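Local coordinates for DyP-type peroxidase (Thermobifida cellulosilytica, PDB 4GS1), which probably catalyses, as a haem-containing DyP-type peroxidase, the hydrogen peroxide-driven oxidation of dyes and related substrates, at residues H52-D57 with A163-L168; V178-R183 with L242-I247; N323-W328 with R334-L339. One frame throughout, in Å; residues are numbered along the deposited sequence.

How the contacts relate
The three contacts step from the N-terminal half of the protein to the haem. Contact 1 lays a helix on the N-terminal sheet, contact 2 faces that sheet with its C-terminal counterpart, and contact 3 is an edge hairpin of the second sheet. Contacts 1 and 2, with centres about 12 Å apart, are joined by a probable hydrogen bond between Ala55 O and Arg179 N (2.7 Å). Contacts 2 and 3 also have centres about 12 Å apart, and a probable hydrogen bond between Ile247 O and Leu338 N (2.9 Å) ties their neighbouring strands. Both touch the haem. Contacts 1 and 3, with centres about 19 Å apart, meet where Val53 packs on Leu339. All three reach the second subunit.

Contact 1 of 3, residues H52-D57 with A163-L168; sequences HVIAFD and AAVDEL
Val165, directed from its helix toward the strand, sets one methyl group against His52 and shares the other between His52 and Ile54. The meeting is a small one, burying about 145 Å² in all, and it shows one branched residue serving two neighbours on a strand.

The purely apolar part lies between Ile54 and Val165, whose side chains run obliquely to each other. Ile54 CD1 touches Val165 CG1 at 3.8 Å, and that methyl is the branch which stands opposite the backbone N of Val165 (chi1 165°). The outer torsion of Ile54, 144°, departs from a fully staggered value, and it leaves CD1 on the side of the helix.

The second kind of contact is methyl against imidazole. His52 and Val165 cross at about a right angle, and CG2 of Val165 approaches the ring obliquely. This methyl is 3.8 Å from His52 ND1 and also 3.8 Å from His52 CB, so it rests along the root of the ring, while Val165 CG1 is 3.9 Å from His52 ND1. No hydrogen bond links the segments; the far nitrogen, NE2, has weak bonds to Ser181 OG and to a bound glycerol.

Within the strand, the alternate side chains on this surface brace one another. Ile54 CD1 sits 4.2 Å above the His52 ring plane, toward its rim, and Ile54 CG2 sits 3.3 Å above the plane of the Phe56 ring, again toward the rim.

Trp328 of the second subunit closes on Val165. Helix 158-172 covers strand 50-58 as the crossover of a beta-alpha-beta unit linking strands 149-155 and 176-185, which flank it in the N-terminal ferredoxin-like sheet, and Leu168 carries the packing on to strand 149-155 and helix 66-90.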
loop_
_atom_site.group_PDB
_atom_site.type_symbol
_atom_site.label_atom_id
_atom_site.label_comp_id
_atom_site.label_asym_id
_atom_site.label_seq_id
_atom_site.Cartn_x
_atom_site.Cartn_y
_atom_site.Cartn_z
ATOM N N HIS B 52 8.128 -4.771 0.049
ATOM C CA HIS B 52 7.926 -4.768 -1.398
ATOM C C HIS B 52 8.799 -5.893 -1.920
ATOM O O HIS B 52 10.025 -5.860 -1.774
ATOM C CB HIS B 52 8.322 -3.410 -2.012
ATOM C CG HIS B 52 7.713 -3.143 -3.358
ATOM N ND1 HIS B 52 7.504 -1.861 -3.841
ATOM C CD2 HIS B 52 7.281 -3.983 -4.331
ATOM C CE1 HIS B 52 6.962 -1.929 -5.043
ATOM N NE2 HIS B 52 6.813 -3.205 -5.368
ATOM N N VAL B 53 8.163 -6.920 -2.482
ATOM C CA VAL B 53 8.901 -8.041 -3.047
ATOM C C VAL B 53 8.946 -7.845 -4.545
ATOM O O VAL B 53 7.910 -7.614 -5.168
ATOM C CB VAL B 53 8.216 -9.371 -2.703
ATOM C CG1 VAL B 53 8.956 -10.530 -3.358
ATOM C CG2 VAL B 53 8.203 -9.560 -1.195
ATOM N N ILE B 54 10.143 -7.892 -5.120
ATOM C CA ILE B 54 10.297 -7.651 -6.554
ATOM C C ILE B 54 11.072 -8.784 -7.200
ATOM O O ILE B 54 12.190 -9.097 -6.784
ATOM C CB ILE B 54 11.050 -6.327 -6.828
ATOM C CG1 ILE B 54 10.409 -5.181 -6.040
ATOM C CG2 ILE B 54 11.034 -5.998 -8.331
ATOM C CD1 ILE B 54 11.397 -4.168 -5.521
ATOM N N ALA B 55 10.481 -9.398 -8.223
ATOM C CA ALA B 55 11.176 -10.434 -8.985
ATOM C C ALA B 55 11.675 -9.827 -10.288
ATOM O O ALA B 55 10.962 -9.053 -10.931
ATOM C CB ALA B 55 10.235 -11.617 -9.270
ATOM N N PHE B 56 12.912 -10.148 -10.661
ATOM C CA PHE B 56 13.518 -9.594 -11.882
ATOM C C PHE B 56 13.957 -10.701 -12.820
ATOM O O PHE B 56 14.310 -11.791 -12.371
ATOM C CB PHE B 56 14.800 -8.826 -11.548
ATOM C CG PHE B 56 14.620 -7.658 -10.602
ATOM C CD1 PHE B 56 14.569 -6.354 -11.091
ATOM C CD2 PHE B 56 14.570 -7.853 -9.224
ATOM C CE1 PHE B 56 14.450 -5.275 -10.220
ATOM C CE2 PHE B 56 14.443 -6.778 -8.352
ATOM C CZ PHE B 56 14.379 -5.493 -8.845
ATOM N N ASP B 57 13.991 -10.403 -14.118
ATOM C CA ASP B 57 14.689 -11.262 -15.066
ATOM C C ASP B 57 15.896 -10.526 -15.626
ATOM O O ASP B 57 15.896 -9.295 -15.691
ATOM C CB ASP B 57 13.774 -11.641 -16.234
ATOM C CG ASP B 57 12.671 -12.576 -15.827
ATOM O OD1 ASP B 57 12.907 -13.400 -14.922
ATOM O OD2 ASP B 57 11.570 -12.480 -16.405
ATOM N N ALA B 163 11.283 4.892 -1.578
ATOM C CA ALA B 163 12.521 5.528 -2.004
ATOM C C ALA B 163 13.617 4.487 -2.202
ATOM O O ALA B 163 14.365 4.550 -3.176
ATOM C CB ALA B 163 12.955 6.592 -0.998
ATOM N N ALA B 164 13.699 3.523 -1.290
ATOM C CA ALA B 164 14.702 2.468 -1.385
ATOM C C ALA B 164 14.452 1.609 -2.618
ATOM O O ALA B 164 15.386 1.264 -3.341
ATOM C CB ALA B 164 14.699 1.608 -0.123
ATOM N N VAL B 165 13.188 1.264 -2.853
ATOM C CA VAL B 165 12.825 0.435 -3.992
ATOM C C VAL B 165 13.198 1.095 -5.319
ATOM O O VAL B 165 13.802 0.459 -6.189
ATOM C CB VAL B 165 11.330 0.114 -3.967
ATOM C CG1 VAL B 165 10.873 -0.435 -5.327
ATOM C CG2 VAL B 165 11.042 -0.897 -2.864
ATOM N N ASP B 166 12.858 2.368 -5.468
ATOM C CA ASP B 166 13.133 3.059 -6.731
ATOM C C ASP B 166 14.636 3.139 -6.976
ATOM O O ASP B 166 15.112 2.969 -8.107
ATOM C CB ASP B 166 12.477 4.448 -6.749
ATOM C CG ASP B 166 10.948 4.378 -6.841
ATOM O OD1 ASP B 166 10.430 3.353 -7.324
ATOM O OD2 ASP B 166 10.267 5.350 -6.432
ATOM N N GLU B 167 15.387 3.381 -5.907
ATOM C CA GLU B 167 16.842 3.413 -6.004
ATOM C C GLU B 167 17.424 2.068 -6.464
ATOM O O GLU B 167 18.246 2.021 -7.384
ATOM C CB GLU B 167 17.457 3.843 -4.665
ATOM C CG GLU B 167 18.975 3.765 -4.627
ATOM C CD GLU B 167 19.556 4.222 -3.296
ATOM O OE1 GLU B 167 18.959 5.107 -2.640
ATOM O OE2 GLU B 167 20.613 3.688 -2.906
ATOM N N LEU B 168 16.992 0.975 -5.837
ATOM C CA LEU B 168 17.535 -0.343 -6.170
ATOM C C LEU B 168 17.181 -0.799 -7.584
ATOM O O LEU B 168 18.028 -1.354 -8.297
ATOM C CB LEU B 168 17.082 -1.389 -5.136
ATOM C CG LEU B 168 17.744 -1.272 -3.761
ATOM C CD1 LEU B 168 16.878 -1.939 -2.684
ATOM C CD2 LEU B 168 19.125 -1.908 -3.775
#

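Contact 2 of 3, residues V178-R183 with L242-I247; sequences VRWSLR and LVVRRI. With HEM (protoporphyrin IX containing Fe), chain F.
Trp180 and Val244 reach for each other from opposite directions, across the interface where the two ferredoxin-like sheets of this DyP-type peroxidase face one another. Strand 176-185 belongs to the N-terminal sheet and strand 240-249 to the C-terminal one. Side chains alone bridge them: the nearest CA atoms, those of Leu182 and Arg246, are 8.5 Å apart, and no hydrogen bond crosses.

The indole meets its partner by the far corner of its six-membered ring. CH2 of Trp180 lies 4.0 Å from Val244 CG1, with the methyl oblique to the ring plane. With CG between backbone N and carbonyl carbon (chi1 60°), the indole is directed at strand 240-249; its NE1 bonds to Gly146 O. The residue belongs to a classic beta bulge, in which Arg179 and Trp180 both face Ala55.

Leu182 and Arg246 provide the second pairing, their side chains crossing at about a right angle. The arginine is stretched out from CG to NE, and the two leucine methyls divide its length between them. CD2 of Leu182 presses on the aliphatic part, 3.8 Å from Arg246 CG, whereas CD1 lies over one face of the guanidinium, near its rim, and 3.8 Å from NH1 of Arg246. Trp144 makes a cation-pi contact with this same arginine, which also has a weak, long ion pair with Asp335.

Successive residues of strand 240-249 turn to opposite faces, so while Arg246 looks to the N-terminal sheet, Ile247 turns to the haem pocket and sets its CG2 methyl 3.5 Å from the vinyl carbon CBB of the porphyrin.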
loop_
_atom_site.group_PDB
_atom_site.type_symbol
_atom_site.label_atom_id
_atom_site.label_comp_id
_atom_site.label_asym_id
_atom_site.label_seq_id
_atom_site.Cartn_x
_atom_site.Cartn_y
_atom_site.Cartn_z
ATOM N N VAL B 178 11.992 -5.740 -14.308
ATOM C CA VAL B 178 11.003 -6.253 -13.359
ATOM C C VAL B 178 10.068 -7.265 -14.019
ATOM O O VAL B 178 9.479 -6.988 -15.074
ATOM C CB VAL B 178 10.174 -5.121 -12.716
ATOM C CG1 VAL B 178 9.053 -5.701 -11.873
ATOM C CG2 VAL B 178 11.057 -4.241 -11.836
ATOM N N ARG B 179 9.941 -8.439 -13.405
ATOM C CA ARG B 179 9.016 -9.467 -13.882
ATOM C C ARG B 179 7.650 -9.345 -13.205
ATOM O O ARG B 179 6.613 -9.287 -13.877
ATOM C CB ARG B 179 9.600 -10.868 -13.648
ATOM C CG ARG B 179 8.760 -12.004 -14.212
ATOM C CD ARG B 179 9.426 -13.372 -13.958
ATOM N NE ARG B 179 8.594 -14.467 -14.463
ATOM C CZ ARG B 179 8.664 -14.941 -15.704
ATOM N NH1 ARG B 179 9.538 -14.433 -16.574
ATOM N NH2 ARG B 179 7.861 -15.923 -16.081
ATOM N N TRP B 180 7.657 -9.306 -11.878
ATOM C CA TRP B 180 6.448 -9.048 -11.103
ATOM C C TRP B 180 6.861 -8.416 -9.777
ATOM O O TRP B 180 8.018 -8.493 -9.375
ATOM C CB TRP B 180 5.593 -10.323 -10.890
ATOM C CG TRP B 180 6.275 -11.455 -10.150
ATOM C CD1 TRP B 180 6.899 -12.551 -10.709
ATOM C CD2 TRP B 180 6.402 -11.608 -8.733
ATOM N NE1 TRP B 180 7.403 -13.365 -9.716
ATOM C CE2 TRP B 180 7.112 -12.807 -8.496
ATOM C CE3 TRP B 180 5.983 -10.842 -7.635
ATOM C CZ2 TRP B 180 7.412 -13.259 -7.210
ATOM C CZ3 TRP B 180 6.285 -11.294 -6.350
ATOM C CH2 TRP B 180 6.998 -12.488 -6.151
ATOM N N SER B 181 5.925 -7.761 -9.108
ATOM C CA SER B 181 6.210 -7.260 -7.771
ATOM C C SER B 181 4.931 -7.212 -6.968
ATOM O O SER B 181 3.834 -7.216 -7.528
ATOM C CB SER B 181 6.864 -5.874 -7.821
ATOM O OG SER B 181 5.884 -4.862 -8.023
ATOM N N LEU B 182 5.059 -7.188 -5.647
ATOM C CA LEU B 182 3.879 -7.050 -4.793
ATOM C C LEU B 182 4.262 -6.361 -3.492
ATOM O O LEU B 182 5.268 -6.711 -2.860
ATOM C CB LEU B 182 3.239 -8.415 -4.502
ATOM C CG LEU B 182 1.893 -8.445 -3.767
ATOM C CD1 LEU B 182 0.848 -7.666 -4.521
ATOM C CD2 LEU B 182 1.450 -9.904 -3.583
ATOM N N ARG B 183 3.462 -5.362 -3.117
ATOM C CA ARG B 183 3.637 -4.656 -1.854
ATOM C C ARG B 183 2.714 -5.246 -0.806
ATOM O O ARG B 183 1.598 -5.666 -1.123
ATOM C CB ARG B 183 3.318 -3.169 -2.040
ATOM C CG ARG B 183 4.309 -2.461 -2.953
ATOM C CD ARG B 183 3.891 -1.013 -3.259
ATOM N NE ARG B 183 3.978 -0.146 -2.086
ATOM C CZ ARG B 183 2.925 0.345 -1.442
ATOM N NH1 ARG B 183 3.093 1.128 -0.387
ATOM N NH2 ARG B 183 1.702 0.053 -1.853
ATOM N N LEU B 242 13.452 -19.217 0.160
ATOM C CA LEU B 242 12.175 -18.522 0.279
ATOM C C LEU B 242 11.172 -19.053 -0.729
ATOM O O LEU B 242 11.438 -19.072 -1.930
ATOM C CB LEU B 242 12.380 -17.033 0.004
ATOM C CG LEU B 242 11.100 -16.222 -0.221
ATOM C CD1 LEU B 242 10.269 -16.168 1.049
ATOM C CD2 LEU B 242 11.446 -14.821 -0.675
ATOM N N VAL B 243 10.015 -19.486 -0.244
ATOM C CA VAL B 243 8.874 -19.727 -1.122
ATOM C C VAL B 243 7.880 -18.588 -0.963
ATOM O O VAL B 243 7.393 -18.330 0.142
ATOM C CB VAL B 243 8.168 -21.060 -0.798
ATOM C CG1 VAL B 243 6.861 -21.165 -1.600
ATOM C CG2 VAL B 243 9.090 -22.229 -1.120
ATOM N N VAL B 244 7.586 -17.899 -2.063
ATOM C CA VAL B 244 6.568 -16.851 -2.069
ATOM C C VAL B 244 5.300 -17.383 -2.716
ATOM O O VAL B 244 5.360 -18.005 -3.780
ATOM C CB VAL B 244 7.024 -15.657 -2.924
ATOM C CG1 VAL B 244 5.950 -14.572 -2.922
ATOM C CG2 VAL B 244 8.330 -15.102 -2.423
ATOM N N ARG B 245 4.154 -17.154 -2.078
ATOM C CA ARG B 245 2.866 -17.414 -2.724
ATOM C C ARG B 245 1.966 -16.199 -2.588
ATOM O O ARG B 245 1.762 -15.686 -1.487
ATOM C CB ARG B 245 2.178 -18.658 -2.131
ATOM C CG ARG B 245 3.036 -19.931 -2.158
ATOM C CD ARG B 245 3.090 -20.571 -3.550
ATOM N NE ARG B 245 1.891 -21.376 -3.822
ATOM C CZ ARG B 245 1.835 -22.363 -4.710
ATOM N NH1 ARG B 245 2.909 -22.677 -5.428
ATOM N NH2 ARG B 245 0.706 -23.049 -4.871
ATOM N N ARG B 246 1.432 -15.725 -3.710
ATOM C CA ARG B 246 0.407 -14.690 -3.682
ATOM C C ARG B 246 -0.947 -15.377 -3.560
ATOM O O ARG B 246 -1.400 -16.034 -4.505
ATOM C CB ARG B 246 0.481 -13.836 -4.962
ATOM C CG ARG B 246 -0.588 -12.760 -5.048
ATOM C CD ARG B 246 -0.460 -11.937 -6.334
ATOM N NE ARG B 246 -1.555 -10.982 -6.453
ATOM C CZ ARG B 246 -1.479 -9.822 -7.097
ATOM N NH1 ARG B 246 -0.343 -9.451 -7.683
ATOM N NH2 ARG B 246 -2.541 -9.029 -7.141
ATOM N N ILE B 247 -1.577 -15.266 -2.384
ATOM C CA ILE B 247 -2.791 -16.036 -2.113
ATOM C C ILE B 247 -3.967 -15.103 -1.920
ATOM O O ILE B 247 -4.078 -14.426 -0.896
ATOM C CB ILE B 247 -2.638 -16.943 -0.864
ATOM C CG1 ILE B 247 -1.385 -17.819 -0.962
ATOM C CG2 ILE B 247 -3.873 -17.848 -0.709
ATOM C CD1 ILE B 247 -1.142 -18.666 0.321
HETATM C CHA HEM F . -0.854 -21.941 10.745
HETATM C CHB HEM F . -3.533 -18.862 8.139
HETATM C CHC HEM F . -1.589 -20.572 4.028
HETATM C CHD HEM F . 1.409 -23.368 6.639
HETATM C C1A HEM F . -1.759 -20.983 10.381
HETATM C C2A HEM F . -2.611 -20.269 11.300
HETATM C C3A HEM F . -3.351 -19.420 10.575
HETATM C C4A HEM F . -2.983 -19.567 9.189
HETATM C CMA HEM F . -4.418 -18.430 11.103
HETATM C CAA HEM F . -2.631 -20.486 12.838
HETATM C CBA HEM F . -1.697 -19.510 13.575
HETATM C CGA HEM F . -0.242 -19.813 13.341
HETATM O O1A HEM F . 0.281 -20.793 13.953
HETATM O O2A HEM F . 0.407 -19.068 12.564
HETATM C C1B HEM F . -3.255 -19.072 6.808
HETATM C C2B HEM F . -3.918 -18.411 5.706
HETATM C C3B HEM F . -3.397 -18.886 4.563
HETATM C C4B HEM F . -2.373 -19.854 4.908
HETATM C CMB HEM F . -5.053 -17.377 5.904
HETATM C CAB HEM F . -3.735 -18.505 3.098
HETATM C CBB HEM F . -4.287 -17.323 2.757
HETATM C C1C HEM F . -0.608 -21.482 4.381
HETATM C C2C HEM F . 0.232 -22.244 3.467
HETATM C C3C HEM F . 1.073 -23.006 4.196
HETATM C C4C HEM F . 0.764 -22.764 5.585
HETATM C CMC HEM F . 0.167 -22.118 1.929
HETATM C CAC HEM F . 2.176 -24.012 3.763
HETATM C CBC HEM F . 2.238 -24.613 2.572
HETATM C C1D HEM F . 1.085 -23.218 7.962
HETATM C C2D HEM F . 1.796 -23.850 9.047
HETATM C C3D HEM F . 1.086 -23.420 10.315
HETATM C C4D HEM F . 0.022 -22.546 9.886
HETATM C CMD HEM F . 3.020 -24.793 8.962
HETATM C CAD HEM F . 1.458 -23.825 11.750
HETATM C CBD HEM F . 0.892 -25.213 12.057
HETATM C CGD HEM F . 1.318 -25.589 13.460
HETATM O O1D HEM F . 0.526 -25.355 14.415
HETATM O O2D HEM F . 2.459 -26.093 13.635
HETATM N NA HEM F . -1.997 -20.541 9.090
HETATM N NB HEM F . -2.317 -19.951 6.289
HETATM N NC HEM F . -0.269 -21.837 5.678
HETATM N ND HEM F . 0.045 -22.449 8.493
HETATM FE FE HEM F . -1.197 -21.281 7.389
#

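Contact 3 of 3, residues N323-W328 with R334-L339; sequences NYDEGW and RDAGLL. With HEM (protoporphyrin IX containing Fe), chain F.
Arg334 grips the carboxylate of Asp325 end-on, NH1 to OD1 at 2.7 Å and NH2 to OD2 at 2.8 Å. Both oxygens are met from above the carboxylate plane, the two flat groups being turned 57° apart, although both oxygens lie close to the guanidinium plane. Asp325 OD1 also accepts from Gly327 N (2.9 Å), making an Asx turn. NH1 of Arg334 has a second acceptor in Gly327 O, and this carbonyl takes Asp335 N from its opposite face. Beyond the segments, Arg334 NH2 forms a salt bridge to Asp166 of the second subunit.

Backbone bonds continue the pairing: Tyr324 and Gly337 form a hydrogen-bonded antiparallel pair, and Glu326 N donates to Asp335 O at 2.8 Å.

A cation-pi stack holds the arginine's flat end. Its guanidinium lies over the Trp328 ring, planes 18° apart and CZ 4.2 Å from the centroid of the six-membered ring, while Ala336 CB covers the other face. A bend at chi2 (79°) folds the arginine back over the indole. On this same face of the hairpin, Leu338 CD2 packs 3.8 Å from C3B of the haem.

On the reverse face, the Tyr324 ring lies over the backbone of Gly337, whose CA makes a CH-pi contact 4.0 Å from the ring centroid. Glycine gives the ring room to lie there. One water accepts from Tyr324 OH and donates to Asp335 OD1.

This is a beta hairpin carrying a classic bulge, Glu326 and Gly327 both facing Asp335, at the edge of the C-terminal ferredoxin-like sheet; through Leu338 it lines the haem and bound-oxygen pocket.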
loop_
_atom_site.group_PDB
_atom_site.type_symbol
_atom_site.label_atom_id
_atom_site.label_comp_id
_atom_site.label_asym_id
_atom_site.label_seq_id
_atom_site.Cartn_x
_atom_site.Cartn_y
_atom_site.Cartn_z
ATOM N N ASN B 323 0.071 -8.736 4.519
ATOM C CA ASN B 323 -1.234 -8.587 3.879
ATOM C C ASN B 323 -1.096 -7.780 2.601
ATOM O O ASN B 323 -0.273 -6.864 2.536
ATOM C CB ASN B 323 -2.183 -7.865 4.829
ATOM C CG ASN B 323 -2.267 -8.554 6.167
ATOM O OD1 ASN B 323 -2.473 -9.758 6.227
ATOM N ND2 ASN B 323 -2.045 -7.811 7.241
ATOM N N TYR B 324 -1.877 -8.103 1.569
ATOM C CA TYR B 324 -1.889 -7.223 0.401
ATOM C C TYR B 324 -3.302 -6.779 0.059
ATOM O O TYR B 324 -4.272 -7.509 0.266
ATOM C CB TYR B 324 -1.165 -7.831 -0.820
ATOM C CG TYR B 324 -1.894 -8.957 -1.523
ATOM C CD1 TYR B 324 -2.796 -8.699 -2.558
ATOM C CD2 TYR B 324 -1.648 -10.282 -1.183
ATOM C CE1 TYR B 324 -3.457 -9.736 -3.215
ATOM C CE2 TYR B 324 -2.302 -11.313 -1.831
ATOM C CZ TYR B 324 -3.188 -11.041 -2.845
ATOM O OH TYR B 324 -3.822 -12.089 -3.482
ATOM N N ASP B 325 -3.408 -5.564 -0.460
ATOM C CA ASP B 325 -4.688 -5.008 -0.854
ATOM C C ASP B 325 -4.481 -4.339 -2.202
ATOM O O ASP B 325 -3.839 -3.285 -2.297
ATOM C CB ASP B 325 -5.158 -3.977 0.176
ATOM C CG ASP B 325 -6.565 -3.479 -0.092
ATOM O OD1 ASP B 325 -7.036 -3.561 -1.251
ATOM O OD2 ASP B 325 -7.218 -2.996 0.857
ATOM N N GLU B 326 -5.035 -4.953 -3.237
ATOM C CA GLU B 326 -4.951 -4.407 -4.577
ATOM C C GLU B 326 -6.334 -4.043 -5.102
ATOM O O GLU B 326 -6.588 -4.067 -6.308
ATOM C CB GLU B 326 -4.221 -5.388 -5.500
ATOM C CG GLU B 326 -2.711 -5.452 -5.226
ATOM C CD GLU B 326 -2.071 -4.076 -5.306
ATOM O OE1 GLU B 326 -2.532 -3.265 -6.123
ATOM O OE2 GLU B 326 -1.131 -3.780 -4.536
ATOM N N GLY B 327 -7.224 -3.684 -4.180
ATOM C CA GLY B 327 -8.529 -3.164 -4.549
ATOM C C GLY B 327 -9.475 -4.207 -5.101
ATOM O O GLY B 327 -9.699 -5.252 -4.479
ATOM N N TRP B 328 -10.058 -3.894 -6.259
ATOM C CA TRP B 328 -11.048 -4.748 -6.899
ATOM C C TRP B 328 -10.686 -4.943 -8.365
ATOM O O TRP B 328 -10.204 -4.017 -9.020
ATOM C CB TRP B 328 -12.453 -4.112 -6.770
ATOM C CG TRP B 328 -12.990 -4.202 -5.359
ATOM C CD1 TRP B 328 -13.848 -5.142 -4.869
ATOM C CD2 TRP B 328 -12.655 -3.350 -4.252
ATOM N NE1 TRP B 328 -14.084 -4.919 -3.534
ATOM C CE2 TRP B 328 -13.359 -3.824 -3.131
ATOM C CE3 TRP B 328 -11.843 -2.219 -4.111
ATOM C CZ2 TRP B 328 -13.272 -3.215 -1.881
ATOM C CZ3 TRP B 328 -11.744 -1.623 -2.868
ATOM C CH2 TRP B 328 -12.459 -2.122 -1.767
ATOM N N ARG B 334 -12.912 -8.692 -5.025
ATOM C CA ARG B 334 -11.825 -8.191 -4.198
ATOM C C ARG B 334 -10.502 -8.838 -4.579
ATOM O O ARG B 334 -10.399 -10.068 -4.662
ATOM C CB ARG B 334 -12.141 -8.489 -2.735
ATOM C CG ARG B 334 -11.271 -7.768 -1.730
ATOM C CD ARG B 334 -11.741 -6.335 -1.554
ATOM N NE ARG B 334 -11.175 -5.737 -0.351
ATOM C CZ ARG B 334 -10.098 -4.960 -0.342
ATOM N NH1 ARG B 334 -9.470 -4.675 -1.481
ATOM N NH2 ARG B 334 -9.649 -4.473 0.801
ATOM N N ASP B 335 -9.486 -8.010 -4.802
ATOM C CA ASP B 335 -8.144 -8.513 -5.038
ATOM C C ASP B 335 -7.319 -8.159 -3.812
ATOM O O ASP B 335 -6.617 -7.138 -3.790
ATOM C CB ASP B 335 -7.532 -7.853 -6.273
ATOM C CG ASP B 335 -6.277 -8.559 -6.748
ATOM O OD1 ASP B 335 -5.803 -9.480 -6.046
ATOM O OD2 ASP B 335 -5.759 -8.189 -7.825
ATOM N N ALA B 336 -7.424 -8.994 -2.782
ATOM C CA ALA B 336 -6.683 -8.801 -1.545
ATOM C C ALA B 336 -6.395 -10.170 -0.959
ATOM O O ALA B 336 -7.060 -11.151 -1.300
ATOM C CB ALA B 336 -7.491 -7.951 -0.548
ATOM N N GLY B 337 -5.391 -10.265 -0.100
ATOM C CA GLY B 337 -5.066 -11.572 0.439
ATOM C C GLY B 337 -3.795 -11.606 1.258
ATOM O O GLY B 337 -3.430 -10.627 1.931
ATOM N N LEU B 338 -3.114 -12.743 1.197
ATOM C CA LEU B 338 -1.883 -12.940 1.948
ATOM C C LEU B 338 -0.717 -13.078 0.994
ATOM O O LEU B 338 -0.734 -13.916 0.095
ATOM C CB LEU B 338 -1.999 -14.199 2.811
ATOM C CG LEU B 338 -0.791 -14.593 3.656
ATOM C CD1 LEU B 338 -0.530 -13.536 4.730
ATOM C CD2 LEU B 338 -1.048 -15.954 4.297
ATOM N N LEU B 339 0.277 -12.219 1.180
ATOM C CA LEU B 339 1.568 -12.384 0.537
ATOM C C LEU B 339 2.334 -13.343 1.455
ATOM O O LEU B 339 3.006 -12.950 2.418
ATOM C CB LEU B 339 2.249 -11.016 0.346
ATOM C CG LEU B 339 3.744 -10.969 0.011
ATOM C CD1 LEU B 339 4.064 -11.917 -1.114
ATOM C CD2 LEU B 339 4.144 -9.550 -0.378
HETATM C CHA HEM F . -0.854 -21.941 10.745
HETATM C CHB HEM F . -3.533 -18.862 8.139
HETATM C CHC HEM F . -1.589 -20.572 4.028
HETATM C CHD HEM F . 1.409 -23.368 6.639
HETATM C C1A HEM F . -1.759 -20.983 10.381
HETATM C C2A HEM F . -2.611 -20.269 11.300
HETATM C C3A HEM F . -3.351 -19.420 10.575
HETATM C C4A HEM F . -2.983 -19.567 9.189
HETATM C CMA HEM F . -4.418 -18.430 11.103
HETATM C CAA HEM F . -2.631 -20.486 12.838
HETATM C CBA HEM F . -1.697 -19.510 13.575
HETATM C CGA HEM F . -0.242 -19.813 13.341
HETATM O O1A HEM F . 0.281 -20.793 13.953
HETATM O O2A HEM F . 0.407 -19.068 12.564
HETATM C C1B HEM F . -3.255 -19.072 6.808
HETATM C C2B HEM F . -3.918 -18.411 5.706
HETATM C C3B HEM F . -3.397 -18.886 4.563
HETATM C C4B HEM F . -2.373 -19.854 4.908
HETATM C CMB HEM F . -5.053 -17.377 5.904
HETATM C CAB HEM F . -3.735 -18.505 3.098
HETATM C CBB HEM F . -4.287 -17.323 2.757
HETATM C C1C HEM F . -0.608 -21.482 4.381
HETATM C C2C HEM F . 0.232 -22.244 3.467
HETATM C C3C HEM F . 1.073 -23.006 4.196
HETATM C C4C HEM F . 0.764 -22.764 5.585
HETATM C CMC HEM F . 0.167 -22.118 1.929
HETATM C CAC HEM F . 2.176 -24.012 3.763
HETATM C CBC HEM F . 2.238 -24.613 2.572
HETATM C C1D HEM F . 1.085 -23.218 7.962
HETATM C C2D HEM F . 1.796 -23.850 9.047
HETATM C C3D HEM F . 1.086 -23.420 10.315
HETATM C C4D HEM F . 0.022 -22.546 9.886
HETATM C CMD HEM F . 3.020 -24.793 8.962
HETATM C CAD HEM F . 1.458 -23.825 11.750
HETATM C CBD HEM F . 0.892 -25.213 12.057
HETATM C CGD HEM F . 1.318 -25.589 13.460
HETATM O O1D HEM F . 0.526 -25.355 14.415
HETATM O O2D HEM F . 2.459 -26.093 13.635
HETATM N NA HEM F . -1.997 -20.541 9.090
HETATM N NB HEM F . -2.317 -19.951 6.289
HETATM N NC HEM F . -0.269 -21.837 5.678
HETATM N ND HEM F . 0.045 -22.449 8.493
HETATM FE FE HEM F . -1.197 -21.281 7.389
HETATM O O HOH W 1 -4.054 -11.268 4.733
HETATM O O HOH W 2 -4.422 -11.684 -6.064
HETATM O O HOH W 3 -6.743 -5.233 -8.889
#